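Local structure of Tni2 (Pseudomonas fluorescens, 6B12) at residues Asp4-Arg9 / Val14-Met19. The protein probably acts as the immunity protein that binds and neutralises its cognate antibacterial toxin, the NAD-degrading type VI secretion effector Tne2. Residues are numbered along the deposited sequence; the frame is centred on the assembly and turned at random.
Sequences DFERIR and VIDENM
Arg7 folds its guanidinium over Ile15, and this pair forms the middle of the antiparallel hairpin built by strands 5-9 and 14-16. A bend at chi3 (-73°) turns the head of Arg7 toward the neighbouring strand, where CG2 of Ile15 lies under one guanidinium face, toward its rim, 3.4 Å from NH2. Their backbones make the hydrogen-bonded pair, Arg7 N to Ile15 O and Ile15 N to Arg7 O, the latter 2.8 Å long. Two waters in the guanidinium plane help fix its rotation: one accepts from NE and donates to the carbonyls of Phe5 and Ile15, the other links NH2 to Met19 O. NH1 makes a hydrogen bond to a polar side chain of the chain of another protein, and that chain also packs a polar side chain on Ile15.

On the face shared with Ile8, Val14 crosses the extended Glu6 chain at a slant, its CG1 3.9 Å from CB of Glu6. Farther out, the Glu6 and Asp16 carboxylates run side by side, OE2 to OD1 being 3.5 Å. A water donates to Asp16 OD1 at 2.7 Å, and Glu6 OE1 has a salt bridge to Arg38, which would ease the like-charge proximity.

Toward Glu17 the strands part. Here a water accepts from Glu17 N (2.8 Å) and donates to Phe5 O, within the type II turn Asp16-Met19, which carries the chain away. With CG anti to its backbone N (chi1 -168°), Glu17 crosses Phe5 at about a right angle, meeting the ring edge through CG, 3.9 Å from CD2. Its carboxylate reaches Phe5 N through another water and pairs with Arg62. The hairpin thus combines direct strand bonding with water bridges, and Arg7, bonded to two waters and packed on Ile15, is probably restrained in the orientation in which NH1 meets the other protein.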
loop_
_atom_site.group_PDB
_atom_site.type_symbol
_atom_site.label_atom_id
_atom_site.label_comp_id
_atom_site.label_asym_id
_atom_site.label_seq_id
_atom_site.Cartn_x
_atom_site.Cartn_y
_atom_site.Cartn_z
ATOM N N ASP C 4 9.911 -13.788 -16.952
ATOM C CA ASP C 4 11.058 -12.882 -16.821
ATOM C C ASP C 4 10.629 -11.440 -16.533
ATOM O O ASP C 4 11.096 -10.481 -17.150
ATOM C CB ASP C 4 11.932 -12.941 -18.077
ATOM C CG ASP C 4 12.378 -14.343 -18.396
ATOM O OD1 ASP C 4 12.832 -15.034 -17.463
ATOM O OD2 ASP C 4 12.240 -14.755 -19.566
ATOM N N PHE C 5 9.724 -11.298 -15.576
ATOM C CA PHE C 5 9.165 -9.992 -15.214
ATOM C C PHE C 5 10.144 -9.237 -14.321
ATOM O O PHE C 5 10.475 -9.694 -13.220
ATOM C CB PHE C 5 7.843 -10.204 -14.503
ATOM C CG PHE C 5 7.303 -8.975 -13.829
ATOM C CD1 PHE C 5 6.796 -7.941 -14.581
ATOM C CD2 PHE C 5 7.234 -8.905 -12.449
ATOM C CE1 PHE C 5 6.259 -6.793 -13.958
ATOM C CE2 PHE C 5 6.705 -7.773 -11.809
ATOM C CZ PHE C 5 6.211 -6.728 -12.575
ATOM N N GLU C 6 10.607 -8.088 -14.795
ATOM C CA GLU C 6 11.640 -7.317 -14.111
ATOM C C GLU C 6 11.178 -5.878 -13.986
ATOM O O GLU C 6 10.562 -5.332 -14.903
ATOM C CB GLU C 6 13.001 -7.397 -14.859
ATOM C CG GLU C 6 13.603 -8.763 -14.681
ATOM C CD GLU C 6 14.981 -8.963 -15.343
ATOM O OE1 GLU C 6 15.313 -8.261 -16.314
ATOM O OE2 GLU C 6 15.698 -9.859 -14.882
ATOM N N ARG C 7 11.457 -5.278 -12.836
ATOM C CA ARG C 7 11.147 -3.878 -12.596
ATOM C C ARG C 7 12.462 -3.133 -12.441
ATOM O O ARG C 7 13.329 -3.565 -11.684
ATOM C CB ARG C 7 10.286 -3.732 -11.347
ATOM C CG ARG C 7 8.841 -4.118 -11.588
ATOM C CD ARG C 7 8.190 -4.458 -10.274
ATOM N NE ARG C 7 8.666 -5.745 -9.780
ATOM C CZ ARG C 7 8.715 -6.094 -8.497
ATOM N NH1 ARG C 7 8.337 -5.246 -7.558
ATOM N NH2 ARG C 7 9.130 -7.315 -8.146
ATOM N N ILE C 8 12.625 -2.040 -13.170
ATOM C CA ILE C 8 13.904 -1.345 -13.227
ATOM C C ILE C 8 13.733 -0.019 -12.493
ATOM O O ILE C 8 12.881 0.799 -12.854
ATOM C CB ILE C 8 14.398 -1.138 -14.666
ATOM C CG1 ILE C 8 14.616 -2.500 -15.384
ATOM C CG2 ILE C 8 15.753 -0.457 -14.656
ATOM C CD1 ILE C 8 13.416 -2.942 -16.164
ATOM N N ARG C 9 14.499 0.159 -11.434
ATOM C CA ARG C 9 14.447 1.400 -10.661
ATOM C C ARG C 9 15.095 2.555 -11.428
ATOM O O ARG C 9 15.890 2.362 -12.345
ATOM C CB ARG C 9 15.163 1.207 -9.326
ATOM C CG ARG C 9 14.448 0.242 -8.392
ATOM C CD ARG C 9 15.405 -0.382 -7.353
ATOM N NE ARG C 9 16.374 0.541 -6.756
ATOM C CZ ARG C 9 16.379 0.910 -5.471
ATOM N NH1 ARG C 9 15.438 0.473 -4.639
ATOM N NH2 ARG C 9 17.323 1.729 -5.006
ATOM N N VAL C 14 17.716 -3.628 -10.536
ATOM C CA VAL C 14 16.650 -4.434 -11.117
ATOM C C VAL C 14 16.031 -5.288 -10.024
ATOM O O VAL C 14 16.739 -6.026 -9.326
ATOM C CB VAL C 14 17.172 -5.313 -12.271
ATOM C CG1 VAL C 14 16.037 -6.187 -12.818
ATOM C CG2 VAL C 14 17.763 -4.436 -13.376
ATOM N N ILE C 15 14.715 -5.193 -9.888
ATOM C CA ILE C 15 13.961 -6.000 -8.938
ATOM C C ILE C 15 13.455 -7.221 -9.685
ATOM O O ILE C 15 12.650 -7.087 -10.609
ATOM C CB ILE C 15 12.785 -5.216 -8.340
ATOM C CG1 ILE C 15 13.242 -3.835 -7.837
ATOM C CG2 ILE C 15 12.145 -6.019 -7.201
ATOM C CD1 ILE C 15 12.058 -2.939 -7.455
ATOM N N ASP C 16 13.892 -8.401 -9.263
ATOM C CA ASP C 16 13.406 -9.647 -9.842
ATOM C C ASP C 16 12.037 -9.998 -9.261
ATOM O O ASP C 16 11.638 -9.504 -8.203
ATOM C CB ASP C 16 14.397 -10.775 -9.569
ATOM C CG ASP C 16 15.750 -10.501 -10.171
ATOM O OD1 ASP C 16 15.794 -10.064 -11.341
ATOM O OD2 ASP C 16 16.766 -10.704 -9.473
ATOM N N GLU C 17 11.292 -10.837 -9.979
ATOM C CA GLU C 17 9.941 -11.124 -9.517
ATOM C C GLU C 17 10.016 -11.850 -8.176
ATOM O O GLU C 17 10.846 -12.740 -7.981
ATOM C CB GLU C 17 9.160 -11.956 -10.547
ATOM C CG GLU C 17 7.694 -11.998 -10.194
ATOM C CD GLU C 17 6.814 -12.619 -11.283
ATOM O OE1 GLU C 17 7.333 -13.194 -12.278
ATOM O OE2 GLU C 17 5.588 -12.527 -11.113
ATOM N N ASN C 18 9.186 -11.418 -7.229
ATOM C CA ASN C 18 9.155 -11.980 -5.876
ATOM C C ASN C 18 10.479 -11.796 -5.122
ATOM O O ASN C 18 10.763 -12.520 -4.157
ATOM C CB ASN C 18 8.750 -13.462 -5.898
ATOM C CG ASN C 18 7.446 -13.697 -6.638
ATOM O OD1 ASN C 18 6.521 -12.876 -6.586
ATOM N ND2 ASN C 18 7.368 -14.818 -7.343
HETATM N N MSE C 19 11.309 -10.841 -5.532
HETATM C CA MSE C 19 12.387 -10.382 -4.667
HETATM C C MSE C 19 11.704 -9.714 -3.481
HETATM O O MSE C 19 10.763 -8.957 -3.670
HETATM C CB MSE C 19 13.318 -9.414 -5.399
HETATM C CG MSE C 19 14.351 -8.748 -4.508
HETATM SE SE MSE C 19 15.444 -7.449 -5.462
HETATM C CE MSE C 19 16.449 -8.705 -6.581
HETATM O O HOH W 1 10.065 -7.905 -11.013
HETATM O O HOH W 2 9.407 -13.634 -13.749
HETATM O O HOH W 3 12.015 -11.847 -12.514
HETATM O O HOH W 4 17.541 -10.344 -13.422
HETATM O O HOH W 5 8.856 -8.250 -5.645
#